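Long-range contacts in exodeoxyribonuclease III (PDB 2VOA), which cleaves DNA at abasic sites as an AP endonuclease and probably also acts as a 3'-5' exonuclease on double-stranded DNA, probably with magnesium or manganese: residues T6-N10 against P245-L249; M147-P153 against A172-K177; I197-Y201 against G212-D218; R229-A235 against L251-V257. The protein carries 1 engineered substitution. All blocks are in the same frame, centred on the assembly; numbering follows the deposited sequence.

Contact 1 (T6-N10 against P245-L249). With nucleotides of chain C.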
# COMPACT_ATOMS: atom_id res chain seq x y z
N THR A 6 19.33 1.18 16.05
CA THR A 6 18.79 -0.11 15.60
C THR A 6 17.29 0.02 15.30
O THR A 6 16.56 0.71 16.02
CB THR A 6 19.10 -1.28 16.61
OG1 THR A 6 18.60 -2.52 16.10
CG2 THR A 6 18.52 -1.05 18.00
N PHE A 7 16.82 -0.66 14.26
CA PHE A 7 15.43 -0.46 13.79
C PHE A 7 14.93 -1.69 13.04
O PHE A 7 15.46 -2.00 11.98
CB PHE A 7 15.40 0.78 12.87
CG PHE A 7 14.02 1.27 12.45
CD1 PHE A 7 12.86 0.92 13.13
CD2 PHE A 7 13.92 2.15 11.37
CE1 PHE A 7 11.60 1.42 12.72
CE2 PHE A 7 12.68 2.65 10.95
CZ PHE A 7 11.52 2.29 11.62
N ASN A 8 13.91 -2.35 13.61
CA ASN A 8 13.18 -3.40 12.89
C ASN A 8 12.20 -2.70 11.95
O ASN A 8 11.30 -2.00 12.40
CB ASN A 8 12.48 -4.33 13.89
CG ASN A 8 11.69 -5.41 13.20
OD1 ASN A 8 11.04 -5.16 12.17
ND2 ASN A 8 11.75 -6.62 13.76
N VAL A 9 12.43 -2.84 10.65
CA VAL A 9 11.72 -2.04 9.65
C VAL A 9 10.44 -2.67 9.09
O VAL A 9 9.67 -2.02 8.37
CB VAL A 9 12.67 -1.65 8.46
CG1 VAL A 9 13.86 -0.83 8.96
CG2 VAL A 9 13.14 -2.90 7.71
N ASN A 10 10.20 -3.94 9.43
CA ASN A 10 9.07 -4.71 8.87
C ASN A 10 8.92 -4.56 7.35
O ASN A 10 7.92 -4.05 6.85
CB ASN A 10 7.74 -4.45 9.63
CG ASN A 10 6.58 -5.25 9.05
OD1 ASN A 10 6.77 -6.39 8.61
ND2 ASN A 10 5.39 -4.66 9.02
N PRO A 245 3.56 3.07 9.40
CA PRO A 245 4.75 2.89 10.22
C PRO A 245 5.16 1.43 10.35
O PRO A 245 4.32 0.55 10.17
CB PRO A 245 4.31 3.41 11.59
CG PRO A 245 2.83 3.08 11.64
CD PRO A 245 2.33 3.23 10.21
N SER A 246 6.43 1.20 10.67
CA SER A 246 6.84 -0.11 11.20
C SER A 246 6.12 -0.31 12.54
O SER A 246 5.73 0.67 13.17
CB SER A 246 8.35 -0.14 11.49
OG SER A 246 8.71 -1.46 11.90
N ASP A 247 5.97 -1.55 12.99
CA ASP A 247 5.46 -1.78 14.35
C ASP A 247 6.52 -1.50 15.44
O ASP A 247 6.16 -1.26 16.59
CB ASP A 247 4.80 -3.17 14.53
CG ASP A 247 5.61 -4.32 13.92
OD1 ASP A 247 6.78 -4.14 13.48
OD2 ASP A 247 5.06 -5.45 13.92
N HIS A 248 7.80 -1.49 15.05
CA HIS A 248 8.89 -1.12 15.97
C HIS A 248 9.27 0.36 15.86
O HIS A 248 9.01 1.00 14.82
CB HIS A 248 10.13 -1.99 15.70
CG HIS A 248 9.94 -3.42 16.07
ND1 HIS A 248 10.63 -4.01 17.12
CD2 HIS A 248 9.20 -4.40 15.51
CE1 HIS A 248 10.27 -5.27 17.21
NE2 HIS A 248 9.39 -5.54 16.26
N LEU A 249 9.93 0.88 16.91
CA LEU A 249 10.54 2.21 16.94
C LEU A 249 12.08 2.08 16.78
O LEU A 249 12.66 1.10 17.27
CB LEU A 249 10.32 2.86 18.32
CG LEU A 249 8.98 3.43 18.77
CD1 LEU A 249 7.93 2.33 18.95
CD2 LEU A 249 9.17 4.19 20.06
P DG C 3 2.27 -2.35 6.00
OP1 DG C 3 2.61 -1.14 6.79
OP2 DG C 3 1.39 -2.25 4.80
O5' DG C 3 3.61 -3.07 5.52
C5' DG C 3 3.63 -4.16 4.62
C4' DG C 3 4.55 -5.20 5.22
O4' DG C 3 3.93 -5.78 6.39
C3' DG C 3 4.85 -6.37 4.30
O3' DG C 3 5.94 -6.05 3.48
C2' DG C 3 5.21 -7.45 5.32
C1' DG C 3 4.10 -7.20 6.33
N9 DG C 3 2.81 -7.86 6.06
C8 DG C 3 1.62 -7.26 5.72
N7 DG C 3 0.63 -8.09 5.55
C5 DG C 3 1.19 -9.34 5.79
C6 DG C 3 0.59 -10.63 5.75
O6 DG C 3 -0.60 -10.91 5.50
N1 DG C 3 1.50 -11.64 6.06
C2 DG C 3 2.83 -11.42 6.36
N2 DG C 3 3.57 -12.50 6.63
N3 DG C 3 3.41 -10.20 6.39
C4 DG C 3 2.53 -9.21 6.11
O HOH W 1 13.37 -1.47 16.39
O HOH W 2 8.37 -6.14 12.40
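Here the end of strand 2-8 meets the loop before strand 251-255, at the predicted active site of the DNase I-like fold of this ExoIII-type AP endonuclease. Thr6 stays at the margin; its OG1 bonds to Gln34. The Phe7 ring brings its edge to His248 O, with CE1 3.4 Å from that oxygen. Asn8 O accepts from Ser246 OG at 2.7 Å, and Asn8 CB lies over the His248 ring, 3.6 Å from the centroid, a CH-pi contact. Its N reaches Leu249 O through a water. Asn8, Asp247 and His248 are predicted to bind magnesium, and His248 is the predicted proton acceptor. Asn8 ND2 bonds to Asp146 and Glu35, His248 ND1 to Asp218. Asn8 OD1 takes Asn10 N in an Asx turn, and Ser246 OG takes His248 N in an ST turn. The Val9 CA-to-CB bond points away from loop 245-249. Asn10 OD1 bonds to Lys37, while Asn10 ND2 donates to O4' of nucleotide DG3 of chain C at 3.2 Å.

Contact 2 (M147-P153 against A172-K177)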
# COMPACT_ATOMS: atom_id res chain seq x y z
N MET A 147 16.08 -8.51 19.61
CA MET A 147 16.45 -9.69 20.40
C MET A 147 15.27 -10.61 20.66
O MET A 147 15.44 -11.76 21.07
CB MET A 147 17.04 -9.22 21.75
CG MET A 147 18.23 -8.22 21.63
SD MET A 147 19.49 -8.73 20.42
CE MET A 147 20.63 -7.37 20.67
N ASN A 148 14.05 -10.10 20.47
CA ASN A 148 12.84 -10.84 20.85
C ASN A 148 12.95 -11.36 22.27
O ASN A 148 12.46 -12.43 22.61
CB ASN A 148 12.52 -11.94 19.84
CG ASN A 148 11.92 -11.38 18.56
OD1 ASN A 148 10.93 -10.66 18.60
ND2 ASN A 148 12.54 -11.70 17.43
N VAL A 149 13.57 -10.55 23.12
CA VAL A 149 13.62 -10.86 24.55
C VAL A 149 13.50 -9.55 25.30
O VAL A 149 14.26 -8.61 25.05
CB VAL A 149 14.96 -11.54 24.96
CG1 VAL A 149 15.04 -11.75 26.50
CG2 VAL A 149 15.14 -12.89 24.25
N ALA A 150 12.56 -9.53 26.23
CA ALA A 150 12.38 -8.42 27.16
C ALA A 150 12.97 -8.94 28.49
O ALA A 150 12.33 -9.77 29.18
CB ALA A 150 10.90 -8.11 27.30
N PRO A 151 14.21 -8.52 28.81
CA PRO A 151 14.92 -9.22 29.90
C PRO A 151 14.41 -8.94 31.32
O PRO A 151 14.55 -9.82 32.19
CB PRO A 151 16.37 -8.72 29.76
CG PRO A 151 16.22 -7.34 29.18
CD PRO A 151 15.03 -7.45 28.21
N GLU A 152 13.85 -7.75 31.56
CA GLU A 152 13.37 -7.39 32.91
C GLU A 152 11.88 -7.06 32.90
O GLU A 152 11.37 -6.69 31.84
CB GLU A 152 14.15 -6.17 33.44
CG GLU A 152 15.67 -6.36 33.49
CD GLU A 152 16.11 -7.48 34.42
OE1 GLU A 152 17.25 -7.98 34.23
OE2 GLU A 152 15.36 -7.85 35.36
N PRO A 153 11.22 -7.11 34.07
CA PRO A 153 9.77 -6.80 34.07
C PRO A 153 9.43 -5.41 33.50
O PRO A 153 8.40 -5.25 32.87
CB PRO A 153 9.35 -6.95 35.54
CG PRO A 153 10.48 -7.72 36.24
CD PRO A 153 11.74 -7.44 35.42
N ALA A 172 14.12 -18.05 27.85
CA ALA A 172 14.67 -17.06 26.92
C ALA A 172 15.37 -15.92 27.67
O ALA A 172 16.46 -15.48 27.26
CB ALA A 172 13.56 -16.52 26.01
N ARG A 173 14.72 -15.42 28.73
CA ARG A 173 15.31 -14.34 29.55
C ARG A 173 16.66 -14.79 30.10
O ARG A 173 17.63 -14.05 30.00
CB ARG A 173 14.38 -13.93 30.69
CG ARG A 173 13.12 -13.20 30.21
CD ARG A 173 12.16 -12.95 31.42
NE ARG A 173 12.64 -11.95 32.37
CZ ARG A 173 12.24 -11.85 33.63
NH1 ARG A 173 11.36 -12.71 34.15
NH2 ARG A 173 12.73 -10.89 34.41
N ARG A 174 16.72 -16.00 30.65
CA ARG A 174 17.97 -16.51 31.24
C ARG A 174 19.07 -16.65 30.16
O ARG A 174 20.24 -16.30 30.40
CB ARG A 174 17.72 -17.86 31.93
CG ARG A 174 19.01 -18.51 32.45
CD ARG A 174 18.80 -19.85 33.13
NE ARG A 174 20.05 -20.25 33.77
CZ ARG A 174 20.32 -20.16 35.07
NH1 ARG A 174 19.42 -19.69 35.93
NH2 ARG A 174 21.51 -20.55 35.52
N ALA A 175 18.71 -17.17 28.99
CA ALA A 175 19.68 -17.39 27.91
C ALA A 175 20.23 -16.07 27.39
O ALA A 175 21.41 -15.95 27.09
CB ALA A 175 19.07 -18.21 26.78
N TYR A 176 19.38 -15.06 27.33
CA TYR A 176 19.78 -13.75 26.84
C TYR A 176 20.70 -13.10 27.88
O TYR A 176 21.79 -12.61 27.56
CB TYR A 176 18.52 -12.92 26.60
CG TYR A 176 18.76 -11.50 26.17
CD1 TYR A 176 19.28 -11.22 24.91
CD2 TYR A 176 18.48 -10.44 27.02
CE1 TYR A 176 19.49 -9.92 24.49
CE2 TYR A 176 18.68 -9.10 26.61
CZ TYR A 176 19.18 -8.86 25.35
OH TYR A 176 19.39 -7.57 24.92
N LYS A 177 20.27 -13.14 29.14
CA LYS A 177 21.09 -12.55 30.22
C LYS A 177 22.45 -13.22 30.36
O LYS A 177 23.42 -12.55 30.72
CB LYS A 177 20.32 -12.54 31.53
CG LYS A 177 19.09 -11.62 31.48
CD LYS A 177 18.22 -11.92 32.70
CE LYS A 177 17.50 -10.70 33.16
NZ LYS A 177 17.47 -10.64 34.67
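Loop 147-153 lies against helix 170-180, and the polar bonds across the contact gather at Pro151 and Glu152. Pro151 has no N-H to give, but its carbonyl is well served. Pro151 O accepts from Arg173 NE at 2.9 Å and from Arg173 NH2 at 3.1 Å, so one oxygen receives two donors of the same guanidinium near its plane. Next along, Glu152 OE1 forms a salt bridge with Lys177 NZ at 2.7 Å. The Glu152 CA-to-CB bond points away from the helix, and the side chain bends back to reach the lysine. Glu152 OE2 is 4.1 Å from Arg173 NH2, too long for a second salt bridge. Glu152 N is taken by Asp155.

Toward Met147 the contact with the helix is apolar. Tyr176 touches Met147, Val149 and Pro151. Val149 CB lies over one face of its ring, and Pro151 CB meets its edge at 3.9 Å from CD2. Met147 CG is 3.6 Å from Tyr176 CE1. Val149 CG1 also reaches Tyr176 CB at 3.7 Å. Asn148 does not touch the helix; its ND2 bonds to Val106 O and its O to Lys120. It is a predicted magnesium ligand and transition-state stabiliser. The contact thus packs helix 170-180 against the loop after strand 141-144, which carries the Asp-Met-Asn active-site sequence of the AP endonuclease family.

Contact 3 (I197-Y201 against G212-D218). Engineered in segment 212-218: Gly217 (natural residue Val).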
# COMPACT_ATOMS: atom_id res chain seq x y z
N ILE A 197 9.76 2.38 28.57
CA ILE A 197 10.17 2.79 27.23
C ILE A 197 10.01 1.57 26.35
O ILE A 197 10.61 0.53 26.63
CB ILE A 197 11.63 3.24 27.19
CG1 ILE A 197 11.84 4.47 28.09
CG2 ILE A 197 12.07 3.55 25.71
CD1 ILE A 197 13.26 4.94 28.19
N TYR A 198 9.21 1.69 25.28
CA TYR A 198 8.90 0.53 24.45
C TYR A 198 9.38 0.78 23.03
O TYR A 198 9.33 1.91 22.54
CB TYR A 198 7.40 0.20 24.47
CG TYR A 198 6.89 -0.06 25.86
CD1 TYR A 198 5.81 0.65 26.34
CD2 TYR A 198 7.52 -1.00 26.70
CE1 TYR A 198 5.31 0.44 27.62
CE2 TYR A 198 7.02 -1.23 27.99
CZ TYR A 198 5.94 -0.48 28.45
OH TYR A 198 5.45 -0.70 29.73
N THR A 199 9.90 -0.27 22.41
CA THR A 199 10.42 -0.21 21.04
C THR A 199 9.49 -0.96 20.07
O THR A 199 9.81 -1.09 18.89
CB THR A 199 11.86 -0.77 20.95
OG1 THR A 199 11.92 -2.09 21.53
CG2 THR A 199 12.86 0.17 21.66
N PHE A 200 8.39 -1.50 20.60
CA PHE A 200 7.44 -2.29 19.82
C PHE A 200 6.02 -2.13 20.34
O PHE A 200 5.78 -2.23 21.54
CB PHE A 200 7.83 -3.77 19.85
CG PHE A 200 6.77 -4.68 19.28
CD1 PHE A 200 6.54 -4.71 17.91
CD2 PHE A 200 6.01 -5.49 20.12
CE1 PHE A 200 5.54 -5.57 17.37
CE2 PHE A 200 5.03 -6.35 19.59
CZ PHE A 200 4.80 -6.37 18.19
N TYR A 201 5.09 -1.87 19.42
CA TYR A 201 3.66 -1.87 19.74
C TYR A 201 3.00 -2.71 18.65
O TYR A 201 3.16 -2.41 17.46
CB TYR A 201 3.07 -0.46 19.71
CG TYR A 201 3.61 0.45 20.78
CD1 TYR A 201 4.72 1.25 20.54
CD2 TYR A 201 2.98 0.55 22.03
CE1 TYR A 201 5.21 2.12 21.51
CE2 TYR A 201 3.46 1.40 23.00
CZ TYR A 201 4.58 2.18 22.74
OH TYR A 201 5.06 3.05 23.70
N GLY A 212 -0.19 2.47 26.44
CA GLY A 212 1.12 1.98 26.89
C GLY A 212 1.27 0.47 26.81
O GLY A 212 1.94 -0.14 27.65
N LEU A 213 0.65 -0.13 25.79
CA LEU A 213 0.72 -1.59 25.62
C LEU A 213 1.82 -1.93 24.63
O LEU A 213 1.57 -2.29 23.47
CB LEU A 213 -0.64 -2.15 25.17
CG LEU A 213 -1.83 -1.92 26.12
CD1 LEU A 213 -3.08 -2.45 25.45
CD2 LEU A 213 -1.58 -2.61 27.44
N GLY A 214 3.06 -1.78 25.10
CA GLY A 214 4.23 -2.08 24.30
C GLY A 214 5.20 -3.02 24.99
O GLY A 214 4.97 -3.45 26.15
N TRP A 215 6.26 -3.33 24.24
CA TRP A 215 7.37 -4.21 24.64
C TRP A 215 8.69 -3.55 24.32
O TRP A 215 8.79 -2.71 23.42
CB TRP A 215 7.35 -5.52 23.82
CG TRP A 215 6.14 -6.33 23.93
CD1 TRP A 215 4.89 -6.01 23.46
CD2 TRP A 215 6.03 -7.63 24.51
NE1 TRP A 215 4.02 -7.02 23.74
CE2 TRP A 215 4.69 -8.03 24.38
CE3 TRP A 215 6.95 -8.49 25.14
CZ2 TRP A 215 4.22 -9.27 24.86
CZ3 TRP A 215 6.46 -9.74 25.63
CH2 TRP A 215 5.12 -10.10 25.47
N ARG A 216 9.74 -3.94 25.06
CA ARG A 216 11.08 -3.44 24.74
C ARG A 216 12.00 -4.66 24.55
O ARG A 216 12.70 -5.11 25.48
CB ARG A 216 11.59 -2.47 25.84
CG ARG A 216 12.72 -1.51 25.34
CD ARG A 216 14.04 -2.23 25.08
NE ARG A 216 14.61 -2.68 26.35
CZ ARG A 216 15.91 -2.81 26.62
NH1 ARG A 216 16.84 -2.56 25.69
NH2 ARG A 216 16.27 -3.18 27.84
N GLY A 217 11.95 -5.21 23.33
CA GLY A 217 12.76 -6.39 22.96
C GLY A 217 13.94 -6.08 22.04
O GLY A 217 14.68 -7.00 21.65
N ASP A 218 14.10 -4.81 21.69
CA ASP A 218 15.21 -4.30 20.86
C ASP A 218 16.27 -3.70 21.80
O ASP A 218 15.94 -3.11 22.83
CB ASP A 218 14.72 -3.23 19.88
CG ASP A 218 13.62 -3.72 18.97
OD1 ASP A 218 12.43 -3.50 19.29
OD2 ASP A 218 13.98 -4.35 17.95
O HOH W 3 2.95 0.42 30.04
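Thr199 OG1 donates to Asp218 OD1 at 2.7 Å, and that same oxygen also accepts from His248 ND1. Backbone bonds follow. Trp215 N donates to Phe200 O at 3.0 Å. In return Trp215 O accepts from Thr199 N at 2.9 Å and, weakly, from Phe200 N at 3.1 Å. Phe200 and Trp215 form a single antiparallel bridge. Thr199 and Phe200 both face Trp215, a classic beta bulge. A water joins Tyr198 OH (2.8 Å) to Gly212 O (2.7 Å).

Around this frame the aromatic residues pack. Gly214 CA sits over the face of the Tyr198 ring, 4.0 Å from its centroid, and 3.7 Å from Tyr201 CD2. A side chain on Gly214 would clash with both tyrosines. Phe200 CD2 touches Trp215 CD1 at 3.6 Å, with the rings oblique. Arg216 CG approaches Ile197 O at 3.2 Å, while its guanidinium leads away to salt bridges with Asp186 and Asp155. Arg216 NH1 also donates to Asp218 O at 3.0 Å. Gly217 is an engineered substitution for valine and barely touches segment 197-201.

Asp218 is predicted to be important for catalysis. Its OD1, held by both a threonine hydroxyl and a histidine, is consistent with an Asp-His pair in which Thr199 helps fix the carboxylate that orients His248.

Contact 4 (R229-A235 against L251-V257)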
# COMPACT_ATOMS: atom_id res chain seq x y z
N ARG A 229 31.33 5.61 27.69
CA ARG A 229 31.20 6.84 26.89
C ARG A 229 29.76 7.11 26.41
O ARG A 229 29.51 8.10 25.73
CB ARG A 229 32.18 6.78 25.71
CG ARG A 229 33.64 6.94 26.14
CD ARG A 229 34.60 6.81 24.96
NE ARG A 229 36.00 6.91 25.40
CZ ARG A 229 36.76 8.00 25.31
NH1 ARG A 229 36.30 9.13 24.78
NH2 ARG A 229 38.01 7.95 25.76
N CYS A 230 28.81 6.25 26.81
CA CYS A 230 27.42 6.46 26.37
C CYS A 230 26.82 7.62 27.13
O CYS A 230 26.77 7.58 28.37
CB CYS A 230 26.55 5.21 26.57
SG CYS A 230 24.89 5.48 25.92
N VAL A 231 26.37 8.65 26.41
CA VAL A 231 25.82 9.85 27.03
C VAL A 231 24.30 10.02 26.83
O VAL A 231 23.66 10.83 27.51
CB VAL A 231 26.56 11.13 26.58
CG1 VAL A 231 27.99 11.15 27.14
CG2 VAL A 231 26.53 11.26 25.06
N ASP A 232 23.73 9.25 25.91
CA ASP A 232 22.28 9.27 25.69
C ASP A 232 21.82 7.98 25.00
O ASP A 232 22.60 7.30 24.34
CB ASP A 232 21.88 10.48 24.85
CG ASP A 232 20.41 10.87 25.05
OD1 ASP A 232 19.72 10.29 25.93
OD2 ASP A 232 19.96 11.79 24.34
N CYS A 233 20.55 7.63 25.21
CA CYS A 233 19.93 6.50 24.56
C CYS A 233 18.44 6.71 24.71
O CYS A 233 17.97 7.11 25.78
CB CYS A 233 20.36 5.18 25.20
SG CYS A 233 19.72 3.70 24.36
N TYR A 234 17.71 6.52 23.62
CA TYR A 234 16.27 6.76 23.62
C TYR A 234 15.61 6.03 22.46
O TYR A 234 16.27 5.68 21.48
CB TYR A 234 15.99 8.26 23.51
CG TYR A 234 16.72 8.94 22.37
CD1 TYR A 234 16.15 9.03 21.09
CD2 TYR A 234 18.00 9.50 22.56
CE1 TYR A 234 16.83 9.66 20.03
CE2 TYR A 234 18.69 10.12 21.51
CZ TYR A 234 18.10 10.21 20.26
OH TYR A 234 18.81 10.83 19.25
N ALA A 235 14.30 5.81 22.60
CA ALA A 235 13.48 5.27 21.52
C ALA A 235 12.77 6.43 20.85
O ALA A 235 12.22 7.30 21.53
CB ALA A 235 12.47 4.23 22.06
N LEU A 251 15.75 2.59 18.06
CA LEU A 251 16.40 2.79 19.35
C LEU A 251 17.77 3.40 19.01
O LEU A 251 18.47 2.89 18.12
CB LEU A 251 16.54 1.45 20.11
CG LEU A 251 17.21 1.53 21.48
CD1 LEU A 251 16.34 2.34 22.46
CD2 LEU A 251 17.51 0.11 22.00
N VAL A 252 18.09 4.52 19.67
CA VAL A 252 19.26 5.35 19.32
C VAL A 252 20.18 5.46 20.54
O VAL A 252 19.70 5.66 21.66
CB VAL A 252 18.84 6.79 18.88
CG1 VAL A 252 20.05 7.61 18.40
CG2 VAL A 252 17.76 6.72 17.79
N ALA A 253 21.49 5.30 20.33
CA ALA A 253 22.46 5.56 21.41
C ALA A 253 23.52 6.52 20.89
O ALA A 253 23.91 6.46 19.71
CB ALA A 253 23.14 4.25 21.85
N VAL A 254 23.98 7.40 21.78
CA VAL A 254 25.00 8.40 21.49
C VAL A 254 26.17 8.21 22.46
O VAL A 254 25.98 8.06 23.68
CB VAL A 254 24.44 9.84 21.56
CG1 VAL A 254 25.53 10.86 21.20
CG2 VAL A 254 23.21 10.00 20.64
N PHE A 255 27.38 8.17 21.88
CA PHE A 255 28.64 7.95 22.61
C PHE A 255 29.59 9.14 22.45
O PHE A 255 29.69 9.74 21.36
CB PHE A 255 29.31 6.67 22.10
CG PHE A 255 28.42 5.46 22.19
CD1 PHE A 255 27.52 5.13 21.15
CD2 PHE A 255 28.45 4.67 23.35
CE1 PHE A 255 26.69 4.00 21.26
CE2 PHE A 255 27.61 3.51 23.47
CZ PHE A 255 26.71 3.21 22.42
N ASP A 256 30.31 9.44 23.53
CA ASP A 256 31.26 10.53 23.61
C ASP A 256 32.59 10.03 23.03
O ASP A 256 33.54 9.73 23.75
CB ASP A 256 31.40 10.90 25.09
CG ASP A 256 31.57 12.38 25.32
OD1 ASP A 256 31.66 12.75 26.52
OD2 ASP A 256 31.66 13.17 24.34
N VAL A 257 32.62 9.94 21.70
CA VAL A 257 33.75 9.40 20.94
C VAL A 257 33.97 10.35 19.75
O VAL A 257 35.10 10.78 19.40
CB VAL A 257 33.40 8.00 20.38
CG1 VAL A 257 34.48 7.48 19.44
CG2 VAL A 257 33.14 7.01 21.51
OXT VAL A 257 32.96 10.70 19.11
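Strands 230-235 and 251-255 run antiparallel, their axes 4.6 Å apart at closest approach. On one face Leu251 CD1 reaches between Cys233 SG, at 4.1 Å, and Ala235 CB, at 4.3 Å. The small Ala253 leaves Cys233 room, with its CB 4.3 Å from SG. Further along, the Phe255 ring lies against Cys230, whose CB is 3.7 Å from CE2; the Cys230 sulfur sits obliquely to the ring. Strand 230-235 is the edge strand of one sheet of the DNase I-like two-sheet sandwich, and strand 251-255 lies between it and strand 2-8. The face of Leu251 and Phe255 packs on Ile220 and Ala222 of the other sheet. On the opposite face Tyr234 folds its ring over Val252, whose CB is 4.0 Å from the ring centroid. Val231 and Asp232 both face Val254 in a classic beta bulge. Val231 CG2 lies 4.0 Å from Val254 CG1. At the open end Arg229 stretches beside the C-terminus, with CD 3.8 Å from Val257 CG2 and NH1 donating to Asp256 O at 3.0 Å.

Overall arrangement
Contacts 1 and 3 meet at the predicted catalytic centre, where His248 ND1 bonds to Asp218 OD1 at 2.9 Å. Contact 1 is wholly buried and mostly polar; contact 3 is partly buried and mixes polar bonds with aromatic packing. Contact 2 touches contact 3, with Met147 N bonded to Gly217 O at 2.9 Å, but stays about 6 Å from contact 1 at the nearest atoms. Its interior is apolar and its charged pair lies further out. Contact 4 shares a sheet with contact 1, since strand 251-255 neighbours strand 2-8. It relies on backbone pairing and runs from the buried Leu251 to an exposed end at Arg229, Asp256 and Val257. Ala235 packs against Ile197 and Thr199 of contact 3.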